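Local coordinates for hemolysin-related protein (Vibrio cholerae serotype O1, PDB 6MLT), which is a secreted, metal-binding protein of the Vibrio cholerae biofilm matrix that probably helps biofilms adhere by binding carbohydrates, at residues A[30-41]-A[53-64]; A[67-75]-A[87-97]. All coordinates share one frame; numbering follows the deposited sequence.

Interaction 1. Residues A[30-41]-A[53-64]. With CA (calcium ion), chain C; CA (calcium ion), chain B.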
loop_
_atom_site.group_PDB
_atom_site.type_symbol
_atom_site.label_atom_id
_atom_site.label_comp_id
_atom_site.label_asym_id
_atom_site.label_seq_id
_atom_site.Cartn_x
_atom_site.Cartn_y
_atom_site.Cartn_z
ATOM N N GLN A 30 -17.577 18.114 18.666
ATOM C CA GLN A 30 -16.139 18.169 18.418
ATOM C C GLN A 30 -15.685 16.836 17.840
ATOM O O GLN A 30 -16.196 15.782 18.230
ATOM C CB GLN A 30 -15.371 18.441 19.716
ATOM C CG GLN A 30 -15.871 19.624 20.537
ATOM C CD GLN A 30 -15.464 20.959 19.940
ATOM O OE1 GLN A 30 -14.302 21.170 19.600
ATOM N NE2 GLN A 30 -16.424 21.866 19.808
ATOM N N VAL A 31 -14.719 16.874 16.923
ATOM C CA VAL A 31 -14.204 15.649 16.312
ATOM C C VAL A 31 -12.684 15.721 16.270
ATOM O O VAL A 31 -12.111 16.745 15.880
ATOM C CB VAL A 31 -14.786 15.421 14.903
ATOM C CG1 VAL A 31 -14.371 14.066 14.372
ATOM C CG2 VAL A 31 -16.306 15.524 14.935
ATOM N N MET A 32 -12.026 14.631 16.685
ATOM C CA MET A 32 -10.566 14.593 16.704
ATOM C C MET A 32 -10.038 13.201 16.360
ATOM O O MET A 32 -8.938 12.833 16.785
ATOM C CB MET A 32 -10.043 15.069 18.076
ATOM C CG MET A 32 -8.558 15.446 18.089
ATOM S SD MET A 32 -8.153 16.685 19.353
ATOM C CE MET A 32 -8.807 15.903 20.836
ATOM N N ALA A 33 -10.800 12.428 15.587
ATOM C CA ALA A 33 -10.359 11.140 15.073
ATOM C C ALA A 33 -10.621 11.098 13.576
ATOM O O ALA A 33 -11.562 11.723 13.076
ATOM C CB ALA A 33 -11.071 9.969 15.768
ATOM N N ALA A 34 -9.772 10.367 12.867
ATOM C CA ALA A 34 -9.810 10.390 11.412
ATOM C C ALA A 34 -11.169 9.903 10.910
ATOM O O ALA A 34 -11.745 8.967 11.480
ATOM C CB ALA A 34 -8.691 9.522 10.833
ATOM N N PRO A 35 -11.701 10.497 9.848
ATOM C CA PRO A 35 -13.001 10.067 9.327
ATOM C C PRO A 35 -12.885 8.763 8.549
ATOM O O PRO A 35 -11.834 8.419 8.011
ATOM C CB PRO A 35 -13.409 11.220 8.407
ATOM C CG PRO A 35 -12.094 11.749 7.905
ATOM C CD PRO A 35 -11.095 11.548 9.014
ATOM N N ILE A 36 -14.010 8.055 8.493
ATOM C CA ILE A 36 -14.162 6.797 7.771
ATOM C C ILE A 36 -15.201 7.010 6.683
ATOM O O ILE A 36 -16.173 7.740 6.893
ATOM C CB ILE A 36 -14.604 5.669 8.733
ATOM C CG1 ILE A 36 -13.516 5.388 9.778
ATOM C CG2 ILE A 36 -15.002 4.421 7.985
ATOM C CD1 ILE A 36 -12.188 5.062 9.213
ATOM N N VAL A 37 -15.015 6.356 5.534
ATOM C CA VAL A 37 -15.854 6.580 4.358
ATOM C C VAL A 37 -16.357 5.239 3.840
ATOM O O VAL A 37 -15.563 4.407 3.387
ATOM C CB VAL A 37 -15.102 7.328 3.245
ATOM C CG1 VAL A 37 -15.989 7.496 2.006
ATOM C CG2 VAL A 37 -14.633 8.685 3.744
ATOM N N VAL A 38 -17.677 5.048 3.880
ATOM C CA VAL A 38 -18.331 3.828 3.420
ATOM C C VAL A 38 -19.764 4.172 3.018
ATOM O O VAL A 38 -20.316 5.196 3.430
ATOM C CB VAL A 38 -18.346 2.727 4.506
ATOM C CG1 VAL A 38 -16.953 2.132 4.708
ATOM C CG2 VAL A 38 -18.898 3.285 5.825
ATOM N N GLN A 39 -20.381 3.285 2.230
ATOM C CA GLN A 39 -21.772 3.456 1.805
ATOM C C GLN A 39 -22.737 3.024 2.910
ATOM O O GLN A 39 -22.641 1.905 3.422
ATOM C CB GLN A 39 -22.051 2.627 0.550
ATOM C CG GLN A 39 -21.157 2.906 -0.643
ATOM C CD GLN A 39 -21.606 4.102 -1.462
ATOM O OE1 GLN A 39 -22.651 4.701 -1.203
ATOM N NE2 GLN A 39 -20.814 4.451 -2.466
ATOM N N LEU A 40 -23.702 3.886 3.247
ATOM C CA LEU A 40 -24.629 3.580 4.333
ATOM C C LEU A 40 -26.106 3.736 3.998
ATOM O O LEU A 40 -26.939 3.329 4.817
ATOM C CB LEU A 40 -24.322 4.456 5.555
ATOM C CG LEU A 40 -22.953 4.234 6.206
ATOM C CD1 LEU A 40 -22.717 5.272 7.299
ATOM C CD2 LEU A 40 -22.824 2.829 6.772
ATOM N N ASN A 41 -26.471 4.295 2.845
ATOM C CA ASN A 41 -27.887 4.431 2.523
ATOM C C ASN A 41 -28.095 4.320 1.020
ATOM O O ASN A 41 -27.151 4.343 0.227
ATOM C CB ASN A 41 -28.463 5.749 3.060
ATOM C CG ASN A 41 -28.011 6.959 2.269
ATOM O OD1 ASN A 41 -26.822 7.191 2.089
ATOM N ND2 ASN A 41 -28.973 7.738 1.779
ATOM N N ASP A 53 -24.297 4.306 -5.100
ATOM C CA ASP A 53 -24.753 5.332 -4.181
ATOM C C ASP A 53 -23.588 6.252 -3.816
ATOM O O ASP A 53 -22.456 6.086 -4.283
ATOM C CB ASP A 53 -25.379 4.679 -2.951
ATOM C CG ASP A 53 -26.575 3.828 -3.304
ATOM O OD1 ASP A 53 -27.558 4.387 -3.829
ATOM O OD2 ASP A 53 -26.512 2.600 -3.094
ATOM N N VAL A 54 -23.862 7.236 -2.967
ATOM C CA VAL A 54 -22.869 8.230 -2.566
ATOM C C VAL A 54 -22.298 7.820 -1.216
ATOM O O VAL A 54 -23.035 7.718 -0.229
ATOM C CB VAL A 54 -23.480 9.640 -2.507
ATOM C CG1 VAL A 54 -22.429 10.671 -2.093
ATOM C CG2 VAL A 54 -24.073 10.015 -3.851
ATOM N N ALA A 55 -20.986 7.590 -1.165
ATOM C CA ALA A 55 -20.350 7.150 0.071
ATOM C C ALA A 55 -20.497 8.203 1.162
ATOM O O ALA A 55 -20.546 9.408 0.899
ATOM C CB ALA A 55 -18.872 6.848 -0.167
ATOM N N ASP A 56 -20.547 7.731 2.400
ATOM C CA ASP A 56 -20.869 8.544 3.560
ATOM C C ASP A 56 -19.698 8.575 4.530
ATOM O O ASP A 56 -18.708 7.859 4.366
ATOM C CB ASP A 56 -22.123 7.992 4.221
ATOM C CG ASP A 56 -23.257 7.896 3.237
ATOM O OD1 ASP A 56 -23.617 8.956 2.684
ATOM O OD2 ASP A 56 -23.743 6.773 2.975
ATOM N N ILE A 57 -19.815 9.433 5.540
ATOM C CA ILE A 57 -18.739 9.685 6.490
ATOM C C ILE A 57 -19.192 9.236 7.876
ATOM O O ILE A 57 -20.314 9.538 8.298
ATOM C CB ILE A 57 -18.328 11.171 6.492
ATOM C CG1 ILE A 57 -17.533 11.515 5.222
ATOM C CG2 ILE A 57 -17.473 11.500 7.715
ATOM C CD1 ILE A 57 -18.340 11.684 3.978
ATOM N N ILE A 58 -18.318 8.520 8.579
ATOM C CA ILE A 58 -18.534 8.131 9.968
ATOM C C ILE A 58 -17.493 8.826 10.833
ATOM O O ILE A 58 -16.289 8.737 10.559
ATOM C CB ILE A 58 -18.452 6.607 10.154
ATOM C CG1 ILE A 58 -19.587 5.917 9.403
ATOM C CG2 ILE A 58 -18.515 6.252 11.653
ATOM C CD1 ILE A 58 -19.380 4.422 9.238
ATOM N N VAL A 59 -17.959 9.490 11.891
ATOM C CA VAL A 59 -17.105 10.166 12.858
ATOM C C VAL A 59 -17.640 9.882 14.256
ATOM O O VAL A 59 -18.761 9.398 14.434
ATOM C CB VAL A 59 -17.024 11.688 12.609
ATOM C CG1 VAL A 59 -16.363 11.964 11.275
ATOM C CG2 VAL A 59 -18.404 12.314 12.654
ATOM N N VAL A 60 -16.816 10.189 15.253
ATOM C CA VAL A 60 -17.195 10.113 16.658
ATOM C C VAL A 60 -17.088 11.521 17.231
ATOM O O VAL A 60 -16.025 12.147 17.145
ATOM C CB VAL A 60 -16.308 9.128 17.436
ATOM C CG1 VAL A 60 -16.813 8.978 18.870
ATOM C CG2 VAL A 60 -16.253 7.762 16.722
ATOM N N THR A 61 -18.183 12.025 17.803
ATOM C CA THR A 61 -18.234 13.386 18.318
ATOM C C THR A 61 -18.169 13.394 19.842
ATOM O O THR A 61 -18.699 12.495 20.506
ATOM C CB THR A 61 -19.511 14.108 17.860
ATOM O OG1 THR A 61 -20.675 13.433 18.370
ATOM C CG2 THR A 61 -19.586 14.148 16.348
ATOM N N PHE A 62 -17.521 14.423 20.398
ATOM C CA PHE A 62 -17.433 14.615 21.843
ATOM C C PHE A 62 -17.721 16.071 22.197
ATOM O O PHE A 62 -17.732 16.958 21.339
ATOM C CB PHE A 62 -16.057 14.203 22.392
ATOM C CG PHE A 62 -14.915 15.006 21.851
ATOM C CD1 PHE A 62 -14.295 14.639 20.667
ATOM C CD2 PHE A 62 -14.440 16.116 22.535
ATOM C CE1 PHE A 62 -13.227 15.370 20.169
ATOM C CE2 PHE A 62 -13.376 16.852 22.036
ATOM C CZ PHE A 62 -12.770 16.475 20.855
ATOM N N GLU A 63 -17.939 16.303 23.490
ATOM C CA GLU A 63 -18.279 17.617 24.015
ATOM C C GLU A 63 -17.054 18.273 24.631
ATOM O O GLU A 63 -16.293 17.628 25.357
ATOM C CB GLU A 63 -19.380 17.516 25.076
ATOM C CG GLU A 63 -19.766 18.866 25.682
ATOM C CD GLU A 63 -20.639 18.744 26.923
ATOM O OE1 GLU A 63 -20.796 17.622 27.451
ATOM O OE2 GLU A 63 -21.159 19.788 27.373
ATOM N N GLY A 64 -16.892 19.564 24.357
ATOM C CA GLY A 64 -15.854 20.345 25.015
ATOM C C GLY A 64 -14.488 19.713 24.870
ATOM O O GLY A 64 -14.049 19.381 23.765
HETATM CA CA CA C . -24.907 7.736 1.004
HETATM CA CA CA B . -28.805 2.310 -4.262
HETATM O O HOH W 1 -13.429 12.497 17.812
HETATM O O HOH W 2 -14.074 10.587 13.996
HETATM O O HOH W 3 -14.122 8.159 12.373
HETATM O O HOH W 4 -24.790 5.267 0.476
HETATM O O HOH W 5 -27.544 1.393 -5.871
HETATM O O HOH W 6 -25.719 9.933 0.866
#

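Interaction 2. Residues A[67-75]-A[87-97]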
loop_
_atom_site.group_PDB
_atom_site.type_symbol
_atom_site.label_atom_id
_atom_site.label_comp_id
_atom_site.label_asym_id
_atom_site.label_seq_id
_atom_site.Cartn_x
_atom_site.Cartn_y
_atom_site.Cartn_z
ATOM N N TYR A 67 -12.542 14.508 25.221
ATOM C CA TYR A 67 -12.294 13.523 24.174
ATOM C C TYR A 67 -11.847 12.175 24.722
ATOM O O TYR A 67 -11.852 11.193 23.970
ATOM C CB TYR A 67 -11.241 14.045 23.189
ATOM C CG TYR A 67 -9.947 14.472 23.840
ATOM C CD1 TYR A 67 -8.961 13.543 24.152
ATOM C CD2 TYR A 67 -9.718 15.802 24.156
ATOM C CE1 TYR A 67 -7.778 13.935 24.755
ATOM C CE2 TYR A 67 -8.539 16.206 24.756
ATOM C CZ TYR A 67 -7.573 15.269 25.051
ATOM O OH TYR A 67 -6.396 15.670 25.652
ATOM N N ALA A 68 -11.455 12.104 25.992
ATOM C CA ALA A 68 -10.979 10.862 26.584
ATOM C C ALA A 68 -12.086 10.045 27.235
ATOM O O ALA A 68 -11.815 8.941 27.710
ATOM C CB ALA A 68 -9.891 11.158 27.621
ATOM N N ASN A 69 -13.325 10.540 27.240
ATOM C CA ASN A 69 -14.402 9.917 28.001
ATOM C C ASN A 69 -15.523 9.389 27.114
ATOM O O ASN A 69 -16.638 9.198 27.597
ATOM C CB ASN A 69 -14.965 10.912 29.017
ATOM C CG ASN A 69 -13.880 11.561 29.855
ATOM O OD1 ASN A 69 -13.516 12.716 29.636
ATOM N ND2 ASN A 69 -13.341 10.810 30.806
ATOM N N GLY A 70 -15.253 9.160 25.834
ATOM C CA GLY A 70 -16.223 8.593 24.921
ATOM C C GLY A 70 -17.003 9.654 24.160
ATOM O O GLY A 70 -17.145 10.797 24.591
ATOM N N GLY A 71 -17.517 9.253 22.995
ATOM C CA GLY A 71 -18.319 10.124 22.158
ATOM C C GLY A 71 -19.341 9.325 21.377
ATOM O O GLY A 71 -19.385 8.096 21.458
ATOM N N TYR A 72 -20.169 10.032 20.603
ATOM C CA TYR A 72 -21.242 9.406 19.839
ATOM C C TYR A 72 -20.786 9.137 18.415
ATOM O O TYR A 72 -20.202 10.011 17.772
ATOM C CB TYR A 72 -22.500 10.280 19.821
ATOM C CG TYR A 72 -23.217 10.300 21.148
ATOM C CD1 TYR A 72 -23.972 9.211 21.564
ATOM C CD2 TYR A 72 -23.123 11.398 21.997
ATOM C CE1 TYR A 72 -24.617 9.216 22.788
ATOM C CE2 TYR A 72 -23.772 11.412 23.226
ATOM C CZ TYR A 72 -24.513 10.319 23.612
ATOM O OH TYR A 72 -25.151 10.327 24.827
ATOM N N ILE A 73 -21.071 7.933 17.924
ATOM C CA ILE A 73 -20.878 7.630 16.511
ATOM C C ILE A 73 -21.979 8.304 15.710
ATOM O O ILE A 73 -23.166 8.181 16.036
ATOM C CB ILE A 73 -20.889 6.114 16.268
ATOM C CG1 ILE A 73 -19.841 5.421 17.139
ATOM C CG2 ILE A 73 -20.640 5.810 14.794
ATOM C CD1 ILE A 73 -19.944 3.887 17.114
ATOM N N ARG A 74 -21.590 9.014 14.654
ATOM C CA ARG A 74 -22.535 9.691 13.780
ATOM C C ARG A 74 -22.209 9.373 12.330
ATOM O O ARG A 74 -21.038 9.349 11.941
ATOM C CB ARG A 74 -22.499 11.209 13.975
ATOM C CG ARG A 74 -22.804 11.692 15.382
ATOM C CD ARG A 74 -22.975 13.212 15.372
ATOM N NE ARG A 74 -23.042 13.817 16.705
ATOM C CZ ARG A 74 -24.154 14.231 17.306
ATOM N NH1 ARG A 74 -25.339 14.090 16.727
ATOM N NH2 ARG A 74 -24.084 14.788 18.508
ATOM N N ALA A 75 -23.248 9.144 11.536
ATOM C CA ALA A 75 -23.116 8.916 10.103
ATOM C C ALA A 75 -23.630 10.135 9.350
ATOM O O ALA A 75 -24.777 10.555 9.550
ATOM C CB ALA A 75 -23.884 7.667 9.671
ATOM N N TYR A 87 -30.856 7.697 15.668
ATOM C CA TYR A 87 -30.448 7.614 17.066
ATOM C C TYR A 87 -31.611 7.192 17.962
ATOM O O TYR A 87 -31.637 7.516 19.151
ATOM C CB TYR A 87 -29.867 8.942 17.557
ATOM C CG TYR A 87 -28.803 9.524 16.656
ATOM C CD1 TYR A 87 -27.529 8.971 16.599
ATOM C CD2 TYR A 87 -29.068 10.640 15.873
ATOM C CE1 TYR A 87 -26.554 9.513 15.780
ATOM C CE2 TYR A 87 -28.098 11.189 15.052
ATOM C CZ TYR A 87 -26.846 10.624 15.008
ATOM O OH TYR A 87 -25.885 11.171 14.188
ATOM N N SER A 88 -32.571 6.451 17.405
ATOM C CA SER A 88 -33.693 5.965 18.206
ATOM C C SER A 88 -33.234 5.042 19.325
ATOM O O SER A 88 -33.966 4.864 20.305
ATOM C CB SER A 88 -34.704 5.238 17.316
ATOM O OG SER A 88 -34.156 4.036 16.805
ATOM N N ASN A 89 -32.042 4.464 19.214
ATOM C CA ASN A 89 -31.485 3.648 20.284
ATOM C C ASN A 89 -30.799 4.480 21.359
ATOM O O ASN A 89 -30.211 3.907 22.282
ATOM C CB ASN A 89 -30.499 2.621 19.715
ATOM C CG ASN A 89 -29.292 3.262 19.030
ATOM O OD1 ASN A 89 -29.167 4.487 18.955
ATOM N ND2 ASN A 89 -28.392 2.420 18.533
ATOM N N GLY A 90 -30.864 5.807 21.276
ATOM C CA GLY A 90 -30.167 6.648 22.223
ATOM C C GLY A 90 -28.719 6.925 21.882
ATOM O O GLY A 90 -28.029 7.578 22.676
ATOM N N GLY A 91 -28.236 6.460 20.738
ATOM C CA GLY A 91 -26.853 6.684 20.345
ATOM C C GLY A 91 -25.926 5.602 20.862
ATOM O O GLY A 91 -26.185 4.945 21.867
ATOM N N VAL A 92 -24.817 5.417 20.154
ATOM C CA VAL A 92 -23.806 4.427 20.505
ATOM C C VAL A 92 -22.526 5.158 20.876
ATOM O O VAL A 92 -22.027 5.982 20.098
ATOM C CB VAL A 92 -23.558 3.440 19.352
ATOM C CG1 VAL A 92 -22.426 2.471 19.700
ATOM C CG2 VAL A 92 -24.843 2.677 19.032
ATOM N N ILE A 93 -21.996 4.853 22.055
ATOM C CA ILE A 93 -20.765 5.467 22.545
ATOM C C ILE A 93 -19.568 4.668 22.044
ATOM O O ILE A 93 -19.523 3.436 22.164
ATOM C CB ILE A 93 -20.766 5.555 24.083
ATOM C CG1 ILE A 93 -21.927 6.428 24.578
ATOM C CG2 ILE A 93 -19.430 6.103 24.595
ATOM C CD1 ILE A 93 -21.830 7.874 24.158
ATOM N N ALA A 94 -18.599 5.373 21.471
ATOM C CA ALA A 94 -17.309 4.807 21.115
ATOM C C ALA A 94 -16.224 5.750 21.608
ATOM O O ALA A 94 -16.474 6.929 21.874
ATOM C CB ALA A 94 -17.174 4.603 19.604
ATOM N N ASP A 95 -15.005 5.235 21.734
ATOM C CA ASP A 95 -13.911 6.126 22.076
ATOM C C ASP A 95 -13.764 7.186 20.990
ATOM O O ASP A 95 -13.898 6.903 19.797
ATOM C CB ASP A 95 -12.606 5.366 22.249
ATOM C CG ASP A 95 -11.566 6.193 22.981
ATOM O OD1 ASP A 95 -11.634 6.256 24.226
ATOM O OD2 ASP A 95 -10.716 6.818 22.312
ATOM N N ALA A 96 -13.528 8.424 21.413
ATOM C CA ALA A 96 -13.476 9.552 20.493
ATOM C C ALA A 96 -12.087 9.790 19.918
ATOM O O ALA A 96 -11.935 10.651 19.047
ATOM C CB ALA A 96 -13.967 10.824 21.195
ATOM N N ARG A 97 -11.074 9.042 20.367
ATOM C CA ARG A 97 -9.703 9.255 19.921
ATOM C C ARG A 97 -9.288 8.348 18.774
ATOM O O ARG A 97 -8.297 8.648 18.099
ATOM C CB ARG A 97 -8.729 9.046 21.090
ATOM C CG ARG A 97 -8.956 9.993 22.259
ATOM C CD ARG A 97 -8.250 9.518 23.517
ATOM N NE ARG A 97 -8.925 8.364 24.097
ATOM C CZ ARG A 97 -8.659 7.870 25.299
ATOM N NH1 ARG A 97 -7.718 8.422 26.056
ATOM N NH2 ARG A 97 -9.340 6.824 25.745
HETATM O O HOH W 7 -12.796 8.780 24.280
HETATM O O HOH W 8 -24.819 6.550 17.632
HETATM O O HOH W 9 -26.210 9.920 11.743
#

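Interaction 1. Residues A[30-41]-A[53-64]
Strand 36-38 runs antiparallel to strand 56-63, the two axes approaching to 4.7 Å at 145°. Ile-36 and Ile-58 form a hydrogen-bonded pair, as do Val-38 and Asp-56, while Val-37 faces Ile-57 in the non-hydrogen-bonded position between them. A second hydrogen-bonded stretch, Gln-30 with Phe-62, is offset by two residues. In between, the chains part and waters bridge them: water 1 joins Met-32 N to Val-60 O, water 2 joins Ala-33 O to Val-60 N, and water 3 bridges Ala-34 O and Ile-58 O.

At the Phe-62 end, a chi1 of 62° folds the ring back over the neighbouring strand. Gln-30 CB sits over one face, 3.5 Å from the ring centroid in a CH-pi contact, and Met-32 N meets the edge. Further along, Val-38 CG2 touches Ile-58 CD1 at 3.6 Å, and the Leu-40 side chain crosses the same isoleucine at about a right angle, its CD1 against CG1.

The far end illustrates how a strand pair can be fastened by metal. One calcium takes Asn-41 OD1 at 2.3 Å, Val-54 O, both oxygens of Asp-56, waters 4 and 6, and Asp-43. Asp-56 OD2 also accepts from Leu-40 N at 2.9 Å and OD1 from Gly-78 N, bonds that help fix the carboxylate's rotation. Gln-39, bent at chi2 (-83°), brings NE2 within 2.9 Å of Asp-53 O, approaching from above the carbonyl plane. The Asp-53 carboxylate, with Asp-50 as a further polar partner, holds the second calcium through both oxygens, closing an EF-hand-like loop with Asp-42, Asn-44, Asp-46 and the backbone O of Lys-48.

In what is probably a beta-propeller blade, strand 71-76 pairs with the other edge of strand 56-63, whereas Pro-35 and Val-37 pack on Ile-538 of the neighbouring sheet.

Interaction 2. Residues A[67-75]-A[87-97]
Beside Ala-68, Asp-95 OD2 is gripped by two donors of Arg-97: the backbone N, which makes an Asx turn, and NE, which meets the syn lone pair at 3.0 Å. Arg-97 NH2 reaches OD1 at 2.8 Å, so the salt bridge is side-on and fixes the orientation of the guanidinium, with Ala-68 CA over the centre of one face. This turn ends a short antiparallel pairing in the probable propeller blade. Gly-71 and Ala-94 exchange two backbone bonds, and Ile-73 N donates to Val-92 O. Just beyond the pairing, water 7 links Tyr-67 O, Gly-70 N and Ala-96 N.

One face carries Tyr-72 and Ile-93, whose CD1 lies over the tyrosine ring, 3.6 Å from its centroid; His-25 stacks with the same ring. On the other, Ile-73 CG1 meets Ala-94 CB at 3.7 Å, and the Ile-73 side chain lies beside that of Val-92, both pointing the same way.

At the far end Tyr-87 crosses Arg-74 at about a right angle, the two flat groups 76° apart. Glu-83 OE2 makes a salt bridge with Arg-74 NH1 and a hydrogen bond with Tyr-87 OH, while Arg-74 NE bonds to Thr-61 OG1. Ile-73 O lies at the edge of the Tyr-87 ring, 3.6 Å from CE1.

In the fold
Both interactions belong to one antiparallel sheet and share its middle: strand 56-63 of interaction 1 lies next to strand 71-76 of interaction 2, with Thr-61 N 2.9 Å from Tyr-72 O in a probable hydrogen bond. Packing adds to this where Met-32 CE meets the Tyr-67 ring. Interaction 1 is largely buried and ends in calcium, so Asp-53 and Asp-56 are held by metal; interaction 2 is only partly buried, and its Asp-95 answers to an arginine instead. Waters bridge backbone atoms across the segments in both. Together they exemplify a sheet whose successive strand pairs share hydrogen bonding but secure their ends by different chemistry.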